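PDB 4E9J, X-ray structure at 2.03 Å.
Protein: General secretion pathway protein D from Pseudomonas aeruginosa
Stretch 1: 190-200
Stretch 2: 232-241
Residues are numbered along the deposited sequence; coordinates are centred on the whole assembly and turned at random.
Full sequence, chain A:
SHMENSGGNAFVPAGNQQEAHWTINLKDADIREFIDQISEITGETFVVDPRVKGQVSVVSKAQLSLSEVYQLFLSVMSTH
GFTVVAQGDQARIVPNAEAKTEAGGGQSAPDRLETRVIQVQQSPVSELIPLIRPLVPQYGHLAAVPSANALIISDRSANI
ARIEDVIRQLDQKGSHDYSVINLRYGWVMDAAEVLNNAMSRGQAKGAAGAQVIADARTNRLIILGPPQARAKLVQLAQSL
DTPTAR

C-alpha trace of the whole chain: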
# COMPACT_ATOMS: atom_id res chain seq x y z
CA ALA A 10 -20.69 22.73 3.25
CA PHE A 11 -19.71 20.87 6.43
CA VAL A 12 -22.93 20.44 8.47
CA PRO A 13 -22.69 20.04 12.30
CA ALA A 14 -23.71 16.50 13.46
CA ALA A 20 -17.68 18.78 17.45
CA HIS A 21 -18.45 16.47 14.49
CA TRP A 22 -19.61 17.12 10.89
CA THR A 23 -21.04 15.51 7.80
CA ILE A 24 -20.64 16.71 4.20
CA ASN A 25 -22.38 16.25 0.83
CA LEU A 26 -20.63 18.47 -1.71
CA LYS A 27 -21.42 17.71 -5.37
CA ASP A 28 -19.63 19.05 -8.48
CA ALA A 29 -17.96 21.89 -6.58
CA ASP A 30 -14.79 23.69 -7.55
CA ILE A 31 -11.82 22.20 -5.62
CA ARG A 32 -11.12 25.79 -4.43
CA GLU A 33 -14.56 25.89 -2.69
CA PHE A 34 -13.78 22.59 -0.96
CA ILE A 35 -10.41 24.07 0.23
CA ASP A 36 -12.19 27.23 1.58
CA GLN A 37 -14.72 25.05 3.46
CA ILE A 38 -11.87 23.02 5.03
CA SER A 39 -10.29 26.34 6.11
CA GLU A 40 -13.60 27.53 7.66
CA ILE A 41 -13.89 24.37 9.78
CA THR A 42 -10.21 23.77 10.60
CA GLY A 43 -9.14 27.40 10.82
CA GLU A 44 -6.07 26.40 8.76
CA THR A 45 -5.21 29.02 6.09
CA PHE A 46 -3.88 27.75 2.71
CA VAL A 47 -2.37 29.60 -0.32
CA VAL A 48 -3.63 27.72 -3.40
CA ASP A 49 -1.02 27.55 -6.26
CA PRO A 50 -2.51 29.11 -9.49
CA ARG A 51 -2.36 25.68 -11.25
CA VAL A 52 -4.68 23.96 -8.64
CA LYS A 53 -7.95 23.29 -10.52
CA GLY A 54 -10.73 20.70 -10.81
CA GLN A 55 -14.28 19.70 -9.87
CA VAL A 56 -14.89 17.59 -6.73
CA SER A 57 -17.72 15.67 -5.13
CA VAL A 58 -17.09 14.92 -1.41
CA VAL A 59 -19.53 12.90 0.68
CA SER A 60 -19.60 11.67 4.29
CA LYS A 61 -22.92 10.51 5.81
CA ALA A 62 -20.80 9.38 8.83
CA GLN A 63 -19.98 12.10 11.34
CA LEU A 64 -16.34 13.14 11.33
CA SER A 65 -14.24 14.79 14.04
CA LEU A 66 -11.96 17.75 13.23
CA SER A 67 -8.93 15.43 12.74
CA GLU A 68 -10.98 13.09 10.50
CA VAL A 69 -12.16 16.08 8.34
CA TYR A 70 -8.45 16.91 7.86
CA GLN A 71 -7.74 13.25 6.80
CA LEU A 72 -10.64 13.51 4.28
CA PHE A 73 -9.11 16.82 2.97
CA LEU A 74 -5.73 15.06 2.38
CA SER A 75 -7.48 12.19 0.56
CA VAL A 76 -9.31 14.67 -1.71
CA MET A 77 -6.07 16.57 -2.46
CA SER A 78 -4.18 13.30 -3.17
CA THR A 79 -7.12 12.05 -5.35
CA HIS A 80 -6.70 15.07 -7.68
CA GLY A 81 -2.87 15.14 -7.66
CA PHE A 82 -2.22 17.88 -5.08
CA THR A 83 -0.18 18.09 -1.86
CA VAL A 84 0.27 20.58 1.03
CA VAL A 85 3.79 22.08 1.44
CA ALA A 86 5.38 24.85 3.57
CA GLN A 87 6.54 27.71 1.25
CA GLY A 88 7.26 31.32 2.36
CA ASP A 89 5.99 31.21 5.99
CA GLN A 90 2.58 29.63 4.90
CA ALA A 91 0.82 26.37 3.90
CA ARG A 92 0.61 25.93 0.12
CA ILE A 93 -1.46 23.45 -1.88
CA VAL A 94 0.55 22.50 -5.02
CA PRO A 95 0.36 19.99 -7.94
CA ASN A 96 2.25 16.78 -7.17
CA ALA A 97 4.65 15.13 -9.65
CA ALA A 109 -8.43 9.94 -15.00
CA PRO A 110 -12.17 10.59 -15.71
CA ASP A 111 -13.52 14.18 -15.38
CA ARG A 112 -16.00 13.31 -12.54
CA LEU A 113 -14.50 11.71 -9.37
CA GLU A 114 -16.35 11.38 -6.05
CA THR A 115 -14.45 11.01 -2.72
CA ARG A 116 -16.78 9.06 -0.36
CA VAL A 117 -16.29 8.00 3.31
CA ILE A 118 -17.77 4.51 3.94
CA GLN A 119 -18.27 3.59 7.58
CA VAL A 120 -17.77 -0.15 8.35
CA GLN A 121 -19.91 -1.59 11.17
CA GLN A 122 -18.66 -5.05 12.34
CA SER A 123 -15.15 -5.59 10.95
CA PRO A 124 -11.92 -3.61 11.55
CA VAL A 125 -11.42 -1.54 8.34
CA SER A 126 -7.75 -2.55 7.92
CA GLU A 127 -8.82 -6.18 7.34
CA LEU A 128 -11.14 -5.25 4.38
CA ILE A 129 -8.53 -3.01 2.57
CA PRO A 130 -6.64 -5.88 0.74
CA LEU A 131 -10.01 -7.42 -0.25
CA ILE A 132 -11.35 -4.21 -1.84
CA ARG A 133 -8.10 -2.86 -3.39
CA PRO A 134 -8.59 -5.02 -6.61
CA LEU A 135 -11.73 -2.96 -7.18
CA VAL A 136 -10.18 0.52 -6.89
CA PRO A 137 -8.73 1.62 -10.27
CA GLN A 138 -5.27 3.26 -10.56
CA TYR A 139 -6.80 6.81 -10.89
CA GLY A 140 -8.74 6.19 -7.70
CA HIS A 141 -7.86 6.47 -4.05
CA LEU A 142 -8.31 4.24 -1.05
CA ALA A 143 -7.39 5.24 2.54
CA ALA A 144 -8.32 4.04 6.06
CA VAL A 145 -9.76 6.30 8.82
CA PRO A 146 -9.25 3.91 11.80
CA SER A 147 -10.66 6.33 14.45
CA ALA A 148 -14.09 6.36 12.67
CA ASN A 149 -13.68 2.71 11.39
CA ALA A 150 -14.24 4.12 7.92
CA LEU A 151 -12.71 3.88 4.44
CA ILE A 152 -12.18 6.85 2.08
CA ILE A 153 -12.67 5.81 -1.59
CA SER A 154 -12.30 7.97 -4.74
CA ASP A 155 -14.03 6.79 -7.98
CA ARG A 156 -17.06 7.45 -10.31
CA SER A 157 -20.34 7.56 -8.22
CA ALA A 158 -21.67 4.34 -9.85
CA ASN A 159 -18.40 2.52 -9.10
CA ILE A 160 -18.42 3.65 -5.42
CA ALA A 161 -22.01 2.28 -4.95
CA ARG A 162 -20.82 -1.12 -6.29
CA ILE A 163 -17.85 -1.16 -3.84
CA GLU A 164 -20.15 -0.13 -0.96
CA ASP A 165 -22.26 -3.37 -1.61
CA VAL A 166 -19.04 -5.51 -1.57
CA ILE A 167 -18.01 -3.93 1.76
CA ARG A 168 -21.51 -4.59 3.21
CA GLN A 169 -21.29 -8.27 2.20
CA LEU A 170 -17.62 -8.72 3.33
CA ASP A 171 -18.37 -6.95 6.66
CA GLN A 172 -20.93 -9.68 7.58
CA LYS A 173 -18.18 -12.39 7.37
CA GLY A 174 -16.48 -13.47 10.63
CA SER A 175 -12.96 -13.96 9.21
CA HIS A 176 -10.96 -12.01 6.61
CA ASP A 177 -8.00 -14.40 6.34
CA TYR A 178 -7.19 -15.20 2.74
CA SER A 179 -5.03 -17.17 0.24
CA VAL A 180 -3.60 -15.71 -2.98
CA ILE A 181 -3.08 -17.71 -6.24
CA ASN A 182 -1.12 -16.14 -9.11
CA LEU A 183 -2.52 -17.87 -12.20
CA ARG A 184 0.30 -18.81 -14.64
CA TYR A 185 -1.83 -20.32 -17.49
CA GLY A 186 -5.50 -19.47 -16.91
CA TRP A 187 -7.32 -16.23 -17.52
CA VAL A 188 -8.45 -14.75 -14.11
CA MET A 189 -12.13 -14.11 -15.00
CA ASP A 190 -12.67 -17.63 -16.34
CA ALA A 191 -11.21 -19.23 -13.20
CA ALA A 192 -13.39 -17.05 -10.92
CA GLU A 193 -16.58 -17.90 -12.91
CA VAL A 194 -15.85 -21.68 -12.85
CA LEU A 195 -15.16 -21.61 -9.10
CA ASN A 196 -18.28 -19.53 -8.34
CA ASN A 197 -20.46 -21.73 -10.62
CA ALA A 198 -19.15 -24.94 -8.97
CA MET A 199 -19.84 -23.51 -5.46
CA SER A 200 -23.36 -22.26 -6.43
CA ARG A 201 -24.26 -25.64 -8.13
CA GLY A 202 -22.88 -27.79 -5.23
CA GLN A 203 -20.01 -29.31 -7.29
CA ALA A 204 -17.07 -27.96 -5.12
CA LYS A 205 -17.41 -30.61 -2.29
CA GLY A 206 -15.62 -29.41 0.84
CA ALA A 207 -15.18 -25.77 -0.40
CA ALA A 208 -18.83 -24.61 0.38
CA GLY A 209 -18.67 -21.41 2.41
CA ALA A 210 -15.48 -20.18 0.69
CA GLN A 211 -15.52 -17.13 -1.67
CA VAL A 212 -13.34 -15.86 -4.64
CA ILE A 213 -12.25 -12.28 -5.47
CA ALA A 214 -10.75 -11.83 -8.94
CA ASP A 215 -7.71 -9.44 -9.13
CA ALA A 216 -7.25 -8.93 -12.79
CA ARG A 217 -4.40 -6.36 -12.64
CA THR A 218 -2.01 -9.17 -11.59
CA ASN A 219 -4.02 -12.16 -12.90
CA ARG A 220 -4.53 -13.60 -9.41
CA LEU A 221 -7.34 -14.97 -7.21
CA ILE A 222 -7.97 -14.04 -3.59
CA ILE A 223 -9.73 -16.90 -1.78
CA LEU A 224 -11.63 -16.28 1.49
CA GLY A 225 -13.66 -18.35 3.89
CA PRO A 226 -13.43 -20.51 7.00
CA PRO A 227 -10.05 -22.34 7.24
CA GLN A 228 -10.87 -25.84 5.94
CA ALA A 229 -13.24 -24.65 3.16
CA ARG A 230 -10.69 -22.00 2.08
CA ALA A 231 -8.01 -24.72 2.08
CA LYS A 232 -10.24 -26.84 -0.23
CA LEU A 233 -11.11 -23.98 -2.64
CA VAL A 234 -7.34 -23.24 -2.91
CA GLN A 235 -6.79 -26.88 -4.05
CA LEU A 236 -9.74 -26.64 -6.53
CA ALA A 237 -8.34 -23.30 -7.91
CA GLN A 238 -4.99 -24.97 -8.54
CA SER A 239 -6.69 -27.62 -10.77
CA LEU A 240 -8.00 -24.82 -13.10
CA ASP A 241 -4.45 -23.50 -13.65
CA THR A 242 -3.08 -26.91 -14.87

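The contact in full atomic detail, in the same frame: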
# COMPACT_ATOMS: atom_id res chain seq x y z
N ASP A 190 -12.12 -16.30 -16.07
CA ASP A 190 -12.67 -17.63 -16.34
C ASP A 190 -12.58 -18.46 -15.08
O ASP A 190 -13.54 -19.13 -14.73
CB ASP A 190 -11.89 -18.36 -17.44
CG ASP A 190 -12.12 -17.84 -18.83
OD1 ASP A 190 -13.13 -17.13 -19.03
OD2 ASP A 190 -11.29 -18.13 -19.70
N ALA A 191 -11.40 -18.44 -14.42
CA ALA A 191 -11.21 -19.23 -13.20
C ALA A 191 -12.22 -18.84 -12.14
O ALA A 191 -12.83 -19.71 -11.53
CB ALA A 191 -9.79 -19.04 -12.67
N ALA A 192 -12.43 -17.52 -11.93
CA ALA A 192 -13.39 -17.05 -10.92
C ALA A 192 -14.81 -17.54 -11.22
O ALA A 192 -15.45 -18.08 -10.33
CB ALA A 192 -13.35 -15.53 -10.82
N GLU A 193 -15.25 -17.44 -12.48
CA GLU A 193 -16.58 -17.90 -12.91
C GLU A 193 -16.76 -19.40 -12.71
O GLU A 193 -17.79 -19.82 -12.20
CB GLU A 193 -16.82 -17.50 -14.39
CG GLU A 193 -18.27 -17.51 -14.82
CD GLU A 193 -18.45 -17.10 -16.27
OE1 GLU A 193 -18.06 -17.89 -17.16
OE2 GLU A 193 -18.95 -15.98 -16.52
N VAL A 194 -15.77 -20.22 -13.06
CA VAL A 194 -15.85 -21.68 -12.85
C VAL A 194 -15.97 -22.02 -11.36
O VAL A 194 -16.75 -22.88 -10.97
CB VAL A 194 -14.62 -22.38 -13.49
CG1 VAL A 194 -14.45 -23.80 -12.97
CG2 VAL A 194 -14.75 -22.39 -15.00
N LEU A 195 -15.15 -21.37 -10.53
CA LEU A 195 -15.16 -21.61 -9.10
C LEU A 195 -16.46 -21.18 -8.46
O LEU A 195 -17.02 -21.95 -7.68
CB LEU A 195 -13.96 -20.94 -8.42
CG LEU A 195 -12.63 -21.55 -8.80
CD1 LEU A 195 -11.48 -20.67 -8.36
CD2 LEU A 195 -12.50 -22.98 -8.29
N ASN A 196 -16.99 -20.01 -8.84
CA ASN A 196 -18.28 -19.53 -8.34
C ASN A 196 -19.42 -20.43 -8.79
O ASN A 196 -20.28 -20.75 -7.98
CB ASN A 196 -18.54 -18.11 -8.81
CG ASN A 196 -17.70 -17.11 -8.09
OD1 ASN A 196 -17.36 -17.29 -6.92
ND2 ASN A 196 -17.42 -15.98 -8.73
N ASN A 197 -19.43 -20.82 -10.08
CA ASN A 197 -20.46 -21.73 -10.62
C ASN A 197 -20.44 -23.05 -9.86
O ASN A 197 -21.48 -23.45 -9.36
CB ASN A 197 -20.28 -21.96 -12.13
CG ASN A 197 -20.78 -20.83 -12.98
OD1 ASN A 197 -21.38 -19.86 -12.49
ND2 ASN A 197 -20.57 -20.93 -14.28
N ALA A 198 -19.26 -23.68 -9.72
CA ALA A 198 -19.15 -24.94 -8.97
C ALA A 198 -19.65 -24.83 -7.51
O ALA A 198 -20.31 -25.76 -7.03
CB ALA A 198 -17.72 -25.45 -8.99
N MET A 199 -19.36 -23.71 -6.83
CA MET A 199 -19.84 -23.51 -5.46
C MET A 199 -21.36 -23.31 -5.43
O MET A 199 -22.01 -23.90 -4.58
CB MET A 199 -19.13 -22.35 -4.75
CG MET A 199 -17.72 -22.70 -4.33
SD MET A 199 -16.99 -21.45 -3.29
CE MET A 199 -16.89 -20.07 -4.46
N SER A 200 -21.91 -22.48 -6.34
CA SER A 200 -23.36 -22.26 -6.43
C SER A 200 -24.15 -23.53 -6.83
O SER A 200 -25.27 -23.69 -6.37
CB SER A 200 -23.71 -21.13 -7.39
OG SER A 200 -23.25 -19.85 -7.01
N LYS A 232 -9.74 -26.02 0.87
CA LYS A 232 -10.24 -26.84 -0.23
C LYS A 232 -10.42 -26.02 -1.51
O LYS A 232 -10.08 -26.51 -2.59
CB LYS A 232 -11.55 -27.54 0.15
N LEU A 233 -10.93 -24.79 -1.42
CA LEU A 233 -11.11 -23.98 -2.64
C LEU A 233 -9.76 -23.63 -3.26
O LEU A 233 -9.65 -23.57 -4.48
CB LEU A 233 -11.94 -22.72 -2.36
CG LEU A 233 -12.36 -21.89 -3.60
CD1 LEU A 233 -13.17 -22.70 -4.56
CD2 LEU A 233 -13.13 -20.68 -3.19
N VAL A 234 -8.71 -23.47 -2.42
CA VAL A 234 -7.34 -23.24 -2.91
C VAL A 234 -6.89 -24.44 -3.77
O VAL A 234 -6.36 -24.25 -4.87
CB VAL A 234 -6.33 -22.90 -1.77
CG1 VAL A 234 -4.89 -22.90 -2.27
CG2 VAL A 234 -6.67 -21.55 -1.14
N GLN A 235 -7.14 -25.68 -3.30
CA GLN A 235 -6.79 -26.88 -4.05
C GLN A 235 -7.55 -26.94 -5.37
O GLN A 235 -6.94 -27.20 -6.40
CB GLN A 235 -7.06 -28.16 -3.23
N LEU A 236 -8.87 -26.67 -5.34
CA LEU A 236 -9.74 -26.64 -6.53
C LEU A 236 -9.25 -25.59 -7.53
O LEU A 236 -9.26 -25.87 -8.72
CB LEU A 236 -11.20 -26.31 -6.14
CG LEU A 236 -12.24 -26.48 -7.28
CD1 LEU A 236 -12.39 -27.95 -7.69
CD2 LEU A 236 -13.60 -25.92 -6.89
N ALA A 237 -8.89 -24.38 -7.06
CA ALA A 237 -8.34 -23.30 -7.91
C ALA A 237 -7.06 -23.74 -8.60
O ALA A 237 -6.89 -23.48 -9.80
CB ALA A 237 -8.10 -22.05 -7.09
N GLN A 238 -6.21 -24.49 -7.91
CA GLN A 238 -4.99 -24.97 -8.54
C GLN A 238 -5.24 -25.93 -9.70
O GLN A 238 -4.54 -25.83 -10.70
CB GLN A 238 -4.00 -25.48 -7.48
CG GLN A 238 -3.44 -24.34 -6.60
CD GLN A 238 -2.51 -23.42 -7.32
OE1 GLN A 238 -2.24 -23.57 -8.51
NE2 GLN A 238 -1.98 -22.43 -6.60
N SER A 239 -6.33 -26.73 -9.66
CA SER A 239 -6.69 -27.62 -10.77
C SER A 239 -7.15 -26.87 -12.04
O SER A 239 -7.14 -27.46 -13.11
CB SER A 239 -7.75 -28.64 -10.34
OG SER A 239 -9.06 -28.10 -10.31
N LEU A 240 -7.59 -25.60 -11.94
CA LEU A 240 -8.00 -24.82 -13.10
C LEU A 240 -6.81 -24.16 -13.79
O LEU A 240 -6.94 -23.72 -14.93
CB LEU A 240 -9.00 -23.72 -12.71
CG LEU A 240 -10.26 -24.21 -11.99
CD1 LEU A 240 -11.17 -23.03 -11.66
CD2 LEU A 240 -11.01 -25.28 -12.79
N ASP A 241 -5.67 -24.07 -13.10
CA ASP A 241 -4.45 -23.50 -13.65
C ASP A 241 -3.42 -24.59 -13.99
O ASP A 241 -2.23 -24.40 -13.77
CB ASP A 241 -3.90 -22.49 -12.65
CG ASP A 241 -2.91 -21.52 -13.24
OD1 ASP A 241 -3.18 -20.96 -14.33
OD2 ASP A 241 -1.89 -21.26 -12.59

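Two helical segments pack here, their N-to-C directions 132° apart and their axes 10.3 Å apart at closest approach. The two closest CA pairs in register each include an alanine: the CA atoms of Ala191 and Leu240 are 6.4 Å apart, and those of Leu195 and Ala237 are 7.1 Å apart. Backbone hydrogen bonds run within each stretch, as in Leu195 N to Ala191 O and Ala237 N to Leu233 O, and no hydrogen bond crosses between them. The side-chain contacts across the interface are apolar.

Its centre is a knob in a hole. Leu195 starts sideways from its CA, but its m,t rotamer brings the end of the side chain in among Leu233, Leu236, Ala237 and Leu240. Leu195 CD2 lies 3.4 Å from Leu236 CD2 and 3.8 Å from Leu233 CD1, while Leu195 CD1 reaches Ala237 CB at 3.9 Å. Ala237 offers only this single methyl to the knob.

Leu240 answers from the second stretch. Leu240 CD1 sits 3.5 Å from Leu195 CG, 3.6 Å from Val194 CG1 and 3.7 Å from the backbone atom Ala191 O. Toward the other end, Met199 extends the apolar strip, Met199 SD lying 3.9 Å from Leu233 CD2. Polar Glu193, Asn197 and Gln238 stay out of the contact.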